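Local coordinates for malonyl CoA-acyl carrier protein transacylase (Bartonella henselae, PDB 3QAT), which transfers the malonyl group of malonyl-CoA to acyl carrier protein, probably to supply the two-carbon donor of fatty acid biosynthesis, at residues 36-41 with 112-117; 78-83 with 311-316; 93-98 with 261-266; 150-155 with 187-192. One frame throughout, in Å; residues are numbered along the deposited sequence. Where two conformers were deposited one is given.

Contact 1 (36-41 with 112-117); sequences FEEVDD and SLTDTA
V39 and A117 bring helices 36-41 and 113-117 to their closest backbone approach, with their CA atoms 5.9 Å apart where the two axes pass at 8.9 Å and an angle of 55°. Two layers make up the contact. On the buried side V39 straddles the methyl of A117: its CG1 lies 4.1 Å from A117 CB, while CG2 meets both A117 CB and, at 3.9 Å, L113 CD1. The polar layer is built on E38, whose CG stands anti to the backbone N (chi1 -179°); from there the extended chain crosses T114 at about a right angle. T114 OG1 donates to E38 OE2 over 2.7 Å, using the anti lone pair of that oxygen. The other oxygen, OE1, rests on L113 CD2 at 3.6 Å, so one carboxylate meets both a hydroxyl and a methyl. A water bridges E38 OE2 and T114 N, giving this amide of the first helical turn an acceptor, and a second water links T114 OG1 to D41 OD2. S112 is the N-cap of its helix, its OG accepting from D115 N at 3.0 Å. The same helix 30-43 extends the interface through V35, which meets L113, and A42, which meets T114 and A117; L47 of helix 47-53 packs on V39, and helix 62-82 adds M70 against L113.

Contact 2 (78-83 with 311-316); sequences RVMEQL and AALRVL
The M80 side chain reaches helix 311-316 through its methyl CE, which meets three residues, lying 3.9 Å from A312 CB, 4.0 Å from L316 CD1 and 4.1 Å from L313 CD2. The thioether chain runs out from the backbone and bends at its last torsion (chi3 80°), which sets CE among the three. M80 crosses L316 at about a right angle. L313 is the counterpart on the other helix, and its two methyls divide the work. CD2 faces M80, close to both the methyl and the carbonyl oxygen, whereas CD1 presses on L83, 3.7 Å from L83 CB and 4.1 Å from L83 CD1. The side chains of L83 and L313 also cross at about a right angle. L83 is the first residue to leave helical geometry, so the exposed edge of the contact is formed where helix 62-82 ends.

No hydrogen bond joins the two segments; the contact is apolar packing throughout. Their axes stay 11.1 Å apart at closest approach and are inclined at 55°, and the nearest CA atoms, those of M80 and L313, are 7.4 Å apart. Earlier on helix 306-316, I309 also touches M80 and L83, while L85 packs on M80 and L316. K90 NZ hydrogen-bonds to L316 O. F279 of strand 275-281 packs on A312, V315 and L316, and helix 62-82 also packs on helix 30-43, R78 on V35 and V79 on A32.

Contact 3 (93-98 with 261-266); sequences FVAGHS and VRWRET
V261 sets a methyl over the centre of the H97 imidazole, a CH-pi contact in which CG1 lies 3.8 Å from the ring centroid and 13° off the ring normal. The same ring meets W263 differently. Its CD2 edge comes over one face of the indole, 3.7 Å from W263 CG, with the H97 plane inclined at 52° to the five-membered ring, an oblique pairing. The H97 side chain leaves the backbone with CG anti to N (chi1 -158°) and its NE2 is hydrogen-bonded to N168 OD1, which would restrict rotation of the ring. The indole has T266 CG2 over its opposite face, offset toward the rim, while its far end reaches strand 93-96, with CZ3 3.5 Å from G96 C and CH2 3.9 Å from A95 CB. T266 CG2 also touches A95 CB at 4.0 Å. No hydrogen bond crosses between the segments. R262, at the N-cap position, forms a side-on salt bridge with E265, NE to OE1 at 2.8 Å and NH2 to OE2 at 3.0 Å; both oxygens lie in the guanidinium plane, but the carboxylate is met from above its own. V261 CG2 also approaches S98 CB, and S98 OG is hydrogen-bonded to H207 NE2 and R123 NH2. The turn from strand 93-96 into helix 100-107, with S98 at positive phi in a G96-x-S98-x-G100 sequence, fits the nucleophile elbow of acyl transferases; S98 is probably the nucleophile and H207 its partner, as in related malonyltransferases.

Contact 4 (150-155 with 187-192); sequences EEICEI and EVASQK
Helices 146-155 and 179-191, the two helices of a ferredoxin-like subdomain, pack together through I152 and V188, whose CA atoms are the nearest across the pair at 6.9 Å. I152 makes most of the contacts. Its CG1 lies 3.8 Å from V188 CG1, and its CG2 also approaches V188, the two side chains running alongside one another in opposing senses. With chi2 extended at 172°, CD1 passes beyond V188 to the backbone of A189, 3.7 Å from A189 CA and close to A189 CB as well. K192, just past helix 179-191, lays its aliphatic chain alongside I152 in the opposing sense, CE 4.0 Å from I152 CG1.

Helix 146-155 links strand 136-142 to 162-169, and helix 179-191 links 172-176 to 196-200, the beta-alpha-beta-beta-alpha-beta arrangement of the ferredoxin fold; strand 261-262 extends the sheet beside 162-169. The axes of segments 150-155 and 187-191 approach to 10.4 Å, with 132° between their directions. L144 touches both I152 and A189, while C153 packs on C162 of strand 162-169.

Toward solvent the contact thins. I155 meets K192 tip to tip, with its CD1 4.2 Å from K192 CE, and its CG2 stands 4.4 Å from V188 CG2. K192 then bends at its last torsion (chi4 -75°), which turns NZ to the E151 side, though E151 OE2 and K192 NZ remain 4.4 Å apart, beyond a salt bridge, so their attraction is probably modest.

Contact 3 is the most central, its centre about 8 Å from that of the chain, and joins the parallel sheet of the large domain to edge strand 261-262 of the ferredoxin-like sheet and the helix that follows it; its chemistry is aromatic, next to the probable active site. Contacts 1, 2 and 4 are helix-helix packings farther out. Contacts 1 to 3 are buried, contact 4 only partly. Contact 1 has a polar, water-lined edge, contact 2 is wholly apolar, and contact 4 ends in a loose pair of opposite charges. Contact 2 uses helix 62-82 itself, on which both helices of contact 1 also pack. Contact 4 lies across the chain's centre from contacts 1 and 2.

Contact 1 (36-41 with 112-117)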
loop_
_atom_site.group_PDB
_atom_site.type_symbol
_atom_site.label_atom_id
_atom_site.label_comp_id
_atom_site.label_asym_id
_atom_site.label_seq_id
_atom_site.Cartn_x
_atom_site.Cartn_y
_atom_site.Cartn_z
ATOM N N PHE A 36 3.859 7.000 -16.992
ATOM C CA PHE A 36 5.190 7.380 -16.473
ATOM C C PHE A 36 5.611 8.768 -16.898
ATOM O O PHE A 36 6.190 9.508 -16.108
ATOM C CB PHE A 36 6.267 6.347 -16.824
ATOM C CG PHE A 36 6.078 5.031 -16.118
ATOM C CD1 PHE A 36 6.654 4.803 -14.866
ATOM C CD2 PHE A 36 5.310 4.014 -16.686
ATOM C CE1 PHE A 36 6.456 3.576 -14.214
ATOM C CE2 PHE A 36 5.127 2.788 -16.038
ATOM C CZ PHE A 36 5.688 2.573 -14.798
ATOM N N GLU A 37 5.321 9.132 -18.151
ATOM C CA GLU A 37 5.612 10.478 -18.605
ATOM C C GLU A 37 4.898 11.535 -17.770
ATOM O O GLU A 37 5.495 12.558 -17.421
ATOM C CB GLU A 37 5.204 10.623 -20.071
ATOM C CG GLU A 37 6.094 9.832 -21.023
ATOM C CD GLU A 37 5.541 9.835 -22.425
ATOM O OE1 GLU A 37 4.480 10.453 -22.634
ATOM O OE2 GLU A 37 6.175 9.244 -23.320
ATOM N N GLU A 38 3.615 11.289 -17.451
ATOM C CA GLU A 38 2.839 12.265 -16.705
ATOM C C GLU A 38 3.326 12.346 -15.256
ATOM O O GLU A 38 3.407 13.443 -14.694
ATOM C CB GLU A 38 1.329 11.972 -16.756
ATOM C CG GLU A 38 0.563 13.037 -15.980
ATOM C CD GLU A 38 -0.944 13.007 -16.180
ATOM O OE1 GLU A 38 -1.451 12.122 -16.898
ATOM O OE2 GLU A 38 -1.604 13.872 -15.577
ATOM N N VAL A 39 3.608 11.187 -14.660
ATOM C CA VAL A 39 4.172 11.215 -13.305
ATOM C C VAL A 39 5.488 12.016 -13.219
ATOM O O VAL A 39 5.658 12.855 -12.313
ATOM C CB VAL A 39 4.284 9.796 -12.730
ATOM C CG1 VAL A 39 5.102 9.815 -11.430
ATOM C CG2 VAL A 39 2.871 9.252 -12.494
ATOM N N ASP A 40 6.405 11.793 -14.162
ATOM C CA ASP A 40 7.648 12.589 -14.227
ATOM C C ASP A 40 7.317 14.087 -14.320
ATOM O O ASP A 40 7.915 14.916 -13.635
ATOM C CB ASP A 40 8.468 12.185 -15.455
ATOM C CG ASP A 40 9.294 10.922 -15.237
ATOM O OD1 ASP A 40 9.315 10.359 -14.118
ATOM O OD2 ASP A 40 9.908 10.483 -16.235
ATOM N N ASP A 41 6.379 14.439 -15.205
ATOM C CA ASP A 41 6.000 15.851 -15.357
ATOM C C ASP A 41 5.439 16.423 -14.064
ATOM O O ASP A 41 5.817 17.520 -13.639
ATOM C CB ASP A 41 4.973 16.018 -16.487
ATOM C CG ASP A 41 4.574 17.461 -16.679
ATOM O OD1 ASP A 41 5.344 18.202 -17.310
ATOM O OD2 ASP A 41 3.513 17.848 -16.184
ATOM N N SER A 112 -6.926 12.847 -9.762
ATOM C CA SER A 112 -6.236 12.764 -11.052
ATOM C C SER A 112 -4.878 12.091 -10.869
ATOM O O SER A 112 -4.333 12.060 -9.762
ATOM C CB SER A 112 -6.001 14.140 -11.682
ATOM O OG SER A 112 -5.023 14.919 -10.959
ATOM N N LEU A 113 -4.319 11.619 -11.972
ATOM C CA LEU A 113 -2.975 11.031 -11.915
ATOM C C LEU A 113 -1.905 12.032 -11.459
ATOM O O LEU A 113 -1.055 11.711 -10.623
ATOM C CB LEU A 113 -2.607 10.435 -13.277
ATOM C CG LEU A 113 -1.193 9.801 -13.341
ATOM C CD1 LEU A 113 -1.018 8.601 -12.385
ATOM C CD2 LEU A 113 -0.907 9.345 -14.746
ATOM N N THR A 114 -1.952 13.249 -11.989
ATOM C CA THR A 114 -0.991 14.256 -11.572
ATOM C C THR A 114 -1.096 14.558 -10.062
ATOM O O THR A 114 -0.077 14.648 -9.348
ATOM C CB THR A 114 -1.147 15.534 -12.449
ATOM O OG1 THR A 114 -0.411 15.341 -13.672
ATOM C CG2 THR A 114 -0.613 16.794 -11.733
ATOM N N ASP A 115 -2.329 14.692 -9.554
ATOM C CA ASP A 115 -2.511 14.953 -8.132
ATOM C C ASP A 115 -2.082 13.782 -7.268
ATOM O O ASP A 115 -1.521 13.980 -6.204
ATOM C CB ASP A 115 -3.960 15.377 -7.834
ATOM C CG ASP A 115 -4.266 16.778 -8.353
ATOM O OD1 ASP A 115 -3.320 17.559 -8.683
ATOM O OD2 ASP A 115 -5.472 17.126 -8.403
ATOM N N THR A 116 -2.360 12.557 -7.725
ATOM C CA THR A 116 -1.964 11.380 -6.947
ATOM C C THR A 116 -0.446 11.292 -6.849
ATOM O O THR A 116 0.102 11.008 -5.770
ATOM C CB THR A 116 -2.522 10.107 -7.584
ATOM O OG1 THR A 116 -3.956 10.233 -7.699
ATOM C CG2 THR A 116 -2.226 8.899 -6.673
ATOM N N ALA A 117 0.240 11.574 -7.961
ATOM C CA ALA A 117 1.713 11.599 -7.916
ATOM C C ALA A 117 2.227 12.615 -6.895
ATOM O O ALA A 117 3.101 12.303 -6.085
ATOM C CB ALA A 117 2.290 11.896 -9.301
HETATM O O HOH W 1 -3.734 14.087 -14.220
HETATM O O HOH W 2 1.149 17.344 -14.871
#

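Contact 2 (78-83 with 311-316)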
loop_
_atom_site.group_PDB
_atom_site.type_symbol
_atom_site.label_atom_id
_atom_site.label_comp_id
_atom_site.label_asym_id
_atom_site.label_seq_id
_atom_site.Cartn_x
_atom_site.Cartn_y
_atom_site.Cartn_z
ATOM N N ARG A 78 -4.455 1.679 -16.892
ATOM C CA ARG A 78 -4.730 2.361 -18.158
ATOM C C ARG A 78 -4.672 1.419 -19.343
ATOM O O ARG A 78 -5.486 1.551 -20.272
ATOM C CB ARG A 78 -3.790 3.541 -18.383
ATOM C CG ARG A 78 -3.995 4.619 -17.374
ATOM C CD ARG A 78 -5.102 5.541 -17.796
ATOM N NE ARG A 78 -5.215 6.658 -16.855
ATOM C CZ ARG A 78 -4.494 7.785 -16.929
ATOM N NH1 ARG A 78 -3.567 7.956 -17.862
ATOM N NH2 ARG A 78 -4.694 8.735 -16.047
ATOM N N VAL A 79 -3.718 0.487 -19.329
ATOM C CA VAL A 79 -3.688 -0.556 -20.374
ATOM C C VAL A 79 -4.974 -1.396 -20.360
ATOM O O VAL A 79 -5.591 -1.602 -21.410
ATOM C CB VAL A 79 -2.422 -1.459 -20.269
ATOM C CG1 VAL A 79 -2.502 -2.651 -21.260
ATOM C CG2 VAL A 79 -1.164 -0.651 -20.525
ATOM N N MET A 80 -5.404 -1.853 -19.174
ATOM C CA MET A 80 -6.655 -2.603 -19.059
ATOM C C MET A 80 -7.852 -1.813 -19.593
ATOM O O MET A 80 -8.698 -2.354 -20.332
ATOM C CB MET A 80 -6.924 -3.023 -17.607
ATOM C CG MET A 80 -5.889 -4.011 -17.075
ATOM S SD MET A 80 -6.270 -4.522 -15.371
ATOM C CE MET A 80 -7.548 -5.756 -15.593
ATOM N N GLU A 81 -7.942 -0.539 -19.223
ATOM C CA GLU A 81 -9.014 0.312 -19.725
ATOM C C GLU A 81 -8.987 0.463 -21.245
ATOM O O GLU A 81 -10.051 0.410 -21.879
ATOM C CB GLU A 81 -9.021 1.662 -19.017
ATOM C CG GLU A 81 -9.380 1.508 -17.542
ATOM C CD GLU A 81 -9.267 2.810 -16.792
ATOM O OE1 GLU A 81 -8.408 3.657 -17.146
ATOM O OE2 GLU A 81 -10.036 2.965 -15.819
ATOM N N GLN A 82 -7.804 0.609 -21.852
ATOM C CA GLN A 82 -7.753 0.715 -23.326
ATOM C C GLN A 82 -8.263 -0.569 -23.980
ATOM O O GLN A 82 -8.887 -0.541 -25.058
ATOM C CB GLN A 82 -6.341 1.043 -23.842
ATOM C CG GLN A 82 -6.338 1.218 -25.360
ATOM C CD GLN A 82 -5.178 2.036 -25.920
ATOM O OE1 GLN A 82 -4.376 2.620 -25.185
ATOM N NE2 GLN A 82 -5.096 2.083 -27.255
ATOM N N LEU A 83 -8.002 -1.687 -23.309
ATOM C CA LEU A 83 -8.432 -3.006 -23.780
ATOM C C LEU A 83 -9.873 -3.369 -23.397
ATOM O O LEU A 83 -10.302 -4.510 -23.610
ATOM C CB LEU A 83 -7.436 -4.089 -23.342
ATOM C CG LEU A 83 -6.040 -3.921 -23.954
ATOM C CD1 LEU A 83 -5.045 -4.927 -23.357
ATOM C CD2 LEU A 83 -6.045 -3.988 -25.490
ATOM N N ALA A 311 -5.241 -12.257 -19.143
ATOM C CA ALA A 311 -5.900 -13.250 -18.299
ATOM C C ALA A 311 -6.936 -12.599 -17.386
ATOM O O ALA A 311 -8.051 -13.112 -17.234
ATOM C CB ALA A 311 -4.865 -14.040 -17.486
ATOM N N ALA A 312 -6.582 -11.446 -16.797
ATOM C CA ALA A 312 -7.499 -10.744 -15.905
ATOM C C ALA A 312 -8.746 -10.273 -16.672
ATOM O O ALA A 312 -9.873 -10.385 -16.170
ATOM C CB ALA A 312 -6.780 -9.543 -15.228
ATOM N N LEU A 313 -8.551 -9.780 -17.892
ATOM C CA LEU A 313 -9.681 -9.318 -18.696
ATOM C C LEU A 313 -10.650 -10.473 -19.022
ATOM O O LEU A 313 -11.865 -10.282 -19.015
ATOM C CB LEU A 313 -9.190 -8.650 -19.980
ATOM C CG LEU A 313 -8.452 -7.330 -19.759
ATOM C CD1 LEU A 313 -7.722 -6.896 -21.012
ATOM C CD2 LEU A 313 -9.401 -6.216 -19.266
ATOM N N ARG A 314 -10.102 -11.660 -19.259
ATOM C CA ARG A 314 -10.920 -12.864 -19.474
ATOM C C ARG A 314 -11.708 -13.278 -18.219
ATOM O O ARG A 314 -12.895 -13.616 -18.303
ATOM C CB ARG A 314 -10.033 -14.012 -19.953
ATOM C CG ARG A 314 -9.358 -13.727 -21.305
ATOM C CD ARG A 314 -8.706 -14.968 -21.935
ATOM N NE ARG A 314 -8.016 -15.827 -20.966
ATOM C CZ ARG A 314 -6.698 -15.841 -20.737
ATOM N NH1 ARG A 314 -5.872 -15.041 -21.418
ATOM N NH2 ARG A 314 -6.204 -16.677 -19.814
ATOM N N VAL A 315 -11.047 -13.257 -17.061
ATOM C CA VAL A 315 -11.697 -13.612 -15.805
ATOM C C VAL A 315 -12.839 -12.624 -15.492
ATOM O O VAL A 315 -13.902 -13.027 -15.003
ATOM C CB VAL A 315 -10.643 -13.679 -14.649
ATOM C CG1 VAL A 315 -11.297 -13.801 -13.277
ATOM C CG2 VAL A 315 -9.674 -14.836 -14.886
ATOM N N LEU A 316 -12.617 -11.341 -15.790
ATOM C CA LEU A 316 -13.612 -10.288 -15.581
ATOM C C LEU A 316 -14.742 -10.297 -16.609
ATOM O O LEU A 316 -15.756 -9.619 -16.419
ATOM C CB LEU A 316 -12.946 -8.904 -15.580
ATOM C CG LEU A 316 -11.980 -8.667 -14.418
ATOM C CD1 LEU A 316 -11.098 -7.469 -14.724
ATOM C CD2 LEU A 316 -12.717 -8.451 -13.106
#

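Contact 3 (93-98 with 261-266)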
loop_
_atom_site.group_PDB
_atom_site.type_symbol
_atom_site.label_atom_id
_atom_site.label_comp_id
_atom_site.label_asym_id
_atom_site.label_seq_id
_atom_site.Cartn_x
_atom_site.Cartn_y
_atom_site.Cartn_z
ATOM N N PHE A 93 -14.973 -3.758 -5.483
ATOM C CA PHE A 93 -14.307 -2.922 -4.496
ATOM C C PHE A 93 -12.850 -2.710 -4.890
ATOM O O PHE A 93 -12.279 -3.537 -5.604
ATOM C CB PHE A 93 -14.289 -3.595 -3.120
ATOM C CG PHE A 93 -15.656 -4.034 -2.623
ATOM C CD1 PHE A 93 -16.628 -3.090 -2.317
ATOM C CD2 PHE A 93 -15.941 -5.387 -2.453
ATOM C CE1 PHE A 93 -17.905 -3.505 -1.846
ATOM C CE2 PHE A 93 -17.197 -5.806 -1.980
ATOM C CZ PHE A 93 -18.168 -4.856 -1.685
ATOM N N VAL A 94 -12.286 -1.610 -4.393
ATOM C CA VAL A 94 -10.816 -1.396 -4.454
ATOM C C VAL A 94 -10.251 -1.275 -3.064
ATOM O O VAL A 94 -10.953 -0.873 -2.144
ATOM C CB VAL A 94 -10.408 -0.178 -5.333
ATOM C CG1 VAL A 94 -10.802 -0.423 -6.798
ATOM C CG2 VAL A 94 -11.000 1.126 -4.785
ATOM N N ALA A 95 -8.980 -1.649 -2.904
ATOM C CA ALA A 95 -8.283 -1.493 -1.648
ATOM C C ALA A 95 -6.792 -1.466 -1.947
ATOM O O ALA A 95 -6.359 -1.994 -2.964
ATOM C CB ALA A 95 -8.594 -2.671 -0.706
ATOM N N GLY A 96 -6.014 -0.843 -1.073
ATOM C CA GLY A 96 -4.558 -0.873 -1.308
ATOM C C GLY A 96 -3.811 -0.786 -0.005
ATOM O O GLY A 96 -4.325 -0.274 0.996
ATOM N N HIS A 97 -2.585 -1.307 -0.026
ATOM C CA HIS A 97 -1.808 -1.372 1.198
ATOM C C HIS A 97 -1.045 -0.052 1.396
ATOM O O HIS A 97 -0.036 0.194 0.746
ATOM C CB HIS A 97 -0.887 -2.598 1.145
ATOM C CG HIS A 97 -0.431 -3.064 2.488
ATOM N ND1 HIS A 97 0.502 -2.376 3.228
ATOM C CD2 HIS A 97 -0.735 -4.181 3.196
ATOM C CE1 HIS A 97 0.730 -3.031 4.361
ATOM N NE2 HIS A 97 -0.007 -4.129 4.364
ATOM N N SER A 98 -1.553 0.793 2.297
ATOM C CA SER A 98 -0.933 2.067 2.676
ATOM C C SER A 98 -0.791 3.041 1.493
ATOM O O SER A 98 -1.772 3.699 1.144
ATOM C CB SER A 98 0.374 1.804 3.467
ATOM O OG SER A 98 0.853 3.021 4.011
ATOM N N VAL A 261 -2.478 -0.740 9.607
ATOM C CA VAL A 261 -3.017 -1.167 8.315
ATOM C C VAL A 261 -3.706 -2.518 8.539
ATOM O O VAL A 261 -3.044 -3.525 8.810
ATOM C CB VAL A 261 -1.897 -1.330 7.261
ATOM C CG1 VAL A 261 -2.491 -1.859 5.945
ATOM C CG2 VAL A 261 -1.223 0.032 7.029
ATOM N N ARG A 262 -5.033 -2.532 8.446
ATOM C CA ARG A 262 -5.833 -3.718 8.829
ATOM C C ARG A 262 -6.007 -4.633 7.597
ATOM O O ARG A 262 -7.131 -4.846 7.100
ATOM C CB ARG A 262 -7.186 -3.266 9.402
ATOM C CG ARG A 262 -7.018 -2.515 10.723
ATOM C CD ARG A 262 -8.319 -1.866 11.134
ATOM N NE ARG A 262 -9.307 -2.865 11.563
ATOM C CZ ARG A 262 -10.531 -2.540 11.986
ATOM N NH1 ARG A 262 -10.921 -1.269 11.998
ATOM N NH2 ARG A 262 -11.370 -3.483 12.399
ATOM N N TRP A 263 -4.889 -5.166 7.087
ATOM C CA TRP A 263 -4.935 -5.856 5.792
ATOM C C TRP A 263 -5.616 -7.229 5.876
ATOM O O TRP A 263 -6.431 -7.581 5.007
ATOM C CB TRP A 263 -3.527 -5.987 5.108
ATOM C CG TRP A 263 -3.696 -6.360 3.648
ATOM C CD1 TRP A 263 -3.411 -7.572 3.063
ATOM C CD2 TRP A 263 -4.245 -5.532 2.614
ATOM N NE1 TRP A 263 -3.725 -7.531 1.713
ATOM C CE2 TRP A 263 -4.243 -6.290 1.415
ATOM C CE3 TRP A 263 -4.740 -4.213 2.591
ATOM C CZ2 TRP A 263 -4.739 -5.780 0.191
ATOM C CZ3 TRP A 263 -5.215 -3.693 1.377
ATOM C CH2 TRP A 263 -5.203 -4.472 0.194
ATOM N N ARG A 264 -5.285 -7.996 6.907
ATOM C CA ARG A 264 -5.935 -9.284 7.146
ATOM C C ARG A 264 -7.465 -9.124 7.130
ATOM O O ARG A 264 -8.170 -9.827 6.406
ATOM C CB ARG A 264 -5.472 -9.875 8.492
ATOM C CG ARG A 264 -6.204 -11.200 8.841
ATOM C CD ARG A 264 -5.920 -11.662 10.259
ATOM N NE ARG A 264 -6.273 -10.671 11.292
ATOM C CZ ARG A 264 -7.470 -10.544 11.866
ATOM N NH1 ARG A 264 -8.479 -11.327 11.512
ATOM N NH2 ARG A 264 -7.665 -9.606 12.794
ATOM N N GLU A 265 -7.961 -8.175 7.930
ATOM C CA GLU A 265 -9.409 -7.960 8.034
ATOM C C GLU A 265 -10.011 -7.494 6.719
ATOM O O GLU A 265 -11.153 -7.837 6.393
ATOM C CB GLU A 265 -9.692 -6.937 9.128
ATOM C CG GLU A 265 -9.513 -7.501 10.567
ATOM C CD GLU A 265 -9.455 -6.389 11.604
ATOM O OE1 GLU A 265 -8.476 -5.590 11.620
ATOM O OE2 GLU A 265 -10.403 -6.311 12.419
ATOM N N THR A 266 -9.223 -6.732 5.948
ATOM C CA THR A 266 -9.656 -6.276 4.642
ATOM C C THR A 266 -9.913 -7.447 3.702
ATOM O O THR A 266 -10.953 -7.514 3.075
ATOM C CB THR A 266 -8.620 -5.287 4.044
ATOM O OG1 THR A 266 -8.604 -4.101 4.849
ATOM C CG2 THR A 266 -8.999 -4.896 2.621
#

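Contact 4 (150-155 with 187-192)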
loop_
_atom_site.group_PDB
_atom_site.type_symbol
_atom_site.label_atom_id
_atom_site.label_comp_id
_atom_site.label_asym_id
_atom_site.label_seq_id
_atom_site.Cartn_x
_atom_site.Cartn_y
_atom_site.Cartn_z
ATOM N N GLU A 150 0.043 -7.272 20.926
ATOM C CA GLU A 150 -0.462 -6.119 21.692
ATOM C C GLU A 150 0.052 -6.173 23.138
ATOM O O GLU A 150 0.422 -5.152 23.727
ATOM C CB GLU A 150 -2.007 -6.026 21.610
ATOM C CG GLU A 150 -2.485 -5.479 20.245
ATOM C CD GLU A 150 -4.007 -5.477 20.025
ATOM O OE1 GLU A 150 -4.749 -6.191 20.738
ATOM O OE2 GLU A 150 -4.462 -4.749 19.109
ATOM N N GLU A 151 0.133 -7.386 23.673
ATOM C CA GLU A 151 0.689 -7.600 24.995
ATOM C C GLU A 151 2.193 -7.261 25.044
ATOM O O GLU A 151 2.655 -6.614 25.984
ATOM C CB GLU A 151 0.409 -9.030 25.444
ATOM C CG GLU A 151 0.508 -9.224 26.948
ATOM C CD GLU A 151 0.726 -10.678 27.326
ATOM O OE1 GLU A 151 0.319 -11.580 26.550
ATOM O OE2 GLU A 151 1.315 -10.916 28.406
ATOM N N ILE A 152 2.943 -7.653 24.011
ATOM C CA ILE A 152 4.357 -7.273 23.932
ATOM C C ILE A 152 4.504 -5.747 23.891
ATOM O O ILE A 152 5.394 -5.190 24.515
ATOM C CB ILE A 152 5.075 -7.899 22.710
ATOM C CG1 ILE A 152 5.119 -9.437 22.837
ATOM C CG2 ILE A 152 6.486 -7.355 22.609
ATOM C CD1 ILE A 152 5.640 -10.163 21.609
ATOM N N CYS A 153 3.644 -5.075 23.128
ATOM C CA CYS A 153 3.653 -3.614 23.104
ATOM C C CYS A 153 3.513 -3.014 24.511
ATOM O O CYS A 153 4.185 -2.031 24.853
ATOM C CB CYS A 153 2.544 -3.106 22.193
ATOM S SG CYS A 153 2.881 -3.434 20.439
ATOM N N GLU A 154 2.639 -3.619 25.310
ATOM C CA GLU A 154 2.404 -3.201 26.693
ATOM C C GLU A 154 3.613 -3.515 27.582
ATOM O O GLU A 154 4.017 -2.686 28.404
ATOM C CB GLU A 154 1.128 -3.858 27.241
ATOM N N ILE A 155 4.203 -4.691 27.390
ATOM C CA ILE A 155 5.382 -5.121 28.150
ATOM C C ILE A 155 6.553 -4.132 28.013
ATOM O O ILE A 155 7.266 -3.863 28.978
ATOM C CB ILE A 155 5.802 -6.577 27.746
ATOM C CG1 ILE A 155 4.786 -7.590 28.296
ATOM C CG2 ILE A 155 7.230 -6.910 28.198
ATOM C CD1 ILE A 155 4.843 -8.972 27.661
ATOM N N GLU A 187 13.172 -8.907 20.995
ATOM C CA GLU A 187 13.700 -9.863 21.987
ATOM C C GLU A 187 12.559 -10.655 22.620
ATOM O O GLU A 187 12.621 -11.897 22.671
ATOM C CB GLU A 187 14.504 -9.129 23.061
ATOM C CG GLU A 187 15.765 -8.478 22.520
ATOM C CD GLU A 187 16.387 -7.478 23.491
ATOM O OE1 GLU A 187 15.820 -7.244 24.584
ATOM O OE2 GLU A 187 17.452 -6.910 23.150
ATOM N N VAL A 188 11.508 -9.948 23.047
ATOM C CA VAL A 188 10.360 -10.592 23.687
ATOM C C VAL A 188 9.624 -11.527 22.721
ATOM O O VAL A 188 9.283 -12.664 23.053
ATOM C CB VAL A 188 9.394 -9.572 24.312
ATOM C CG1 VAL A 188 8.204 -10.295 24.949
ATOM C CG2 VAL A 188 10.119 -8.728 25.381
ATOM N N ALA A 189 9.408 -11.067 21.487
ATOM C CA ALA A 189 8.759 -11.918 20.491
ATOM C C ALA A 189 9.511 -13.223 20.250
ATOM O O ALA A 189 8.893 -14.301 20.137
ATOM C CB ALA A 189 8.603 -11.158 19.175
ATOM N N SER A 190 10.843 -13.122 20.150
ATOM C CA SER A 190 11.719 -14.276 19.974
ATOM C C SER A 190 11.605 -15.228 21.171
ATOM O O SER A 190 11.507 -16.444 21.004
ATOM C CB SER A 190 13.167 -13.801 19.833
ATOM O OG SER A 190 14.023 -14.883 19.534
ATOM N N GLN A 191 11.619 -14.661 22.374
ATOM C CA GLN A 191 11.487 -15.456 23.612
ATOM C C GLN A 191 10.155 -16.192 23.636
ATOM O O GLN A 191 10.083 -17.368 23.991
ATOM C CB GLN A 191 11.639 -14.558 24.851
ATOM C CG GLN A 191 11.264 -15.253 26.188
ATOM C CD GLN A 191 9.821 -15.017 26.585
ATOM O OE1 GLN A 191 9.024 -15.970 26.702
ATOM N NE2 GLN A 191 9.470 -13.762 26.807
ATOM N N LYS A 192 9.095 -15.507 23.220
ATOM C CA LYS A 192 7.763 -16.130 23.170
ATOM C C LYS A 192 7.563 -17.157 22.067
ATOM O O LYS A 192 6.504 -17.782 21.997
ATOM C CB LYS A 192 6.681 -15.058 23.056
ATOM C CG LYS A 192 6.540 -14.228 24.305
ATOM C CD LYS A 192 5.337 -13.280 24.187
ATOM C CE LYS A 192 5.116 -12.497 25.463
ATOM N NZ LYS A 192 4.509 -13.311 26.565
#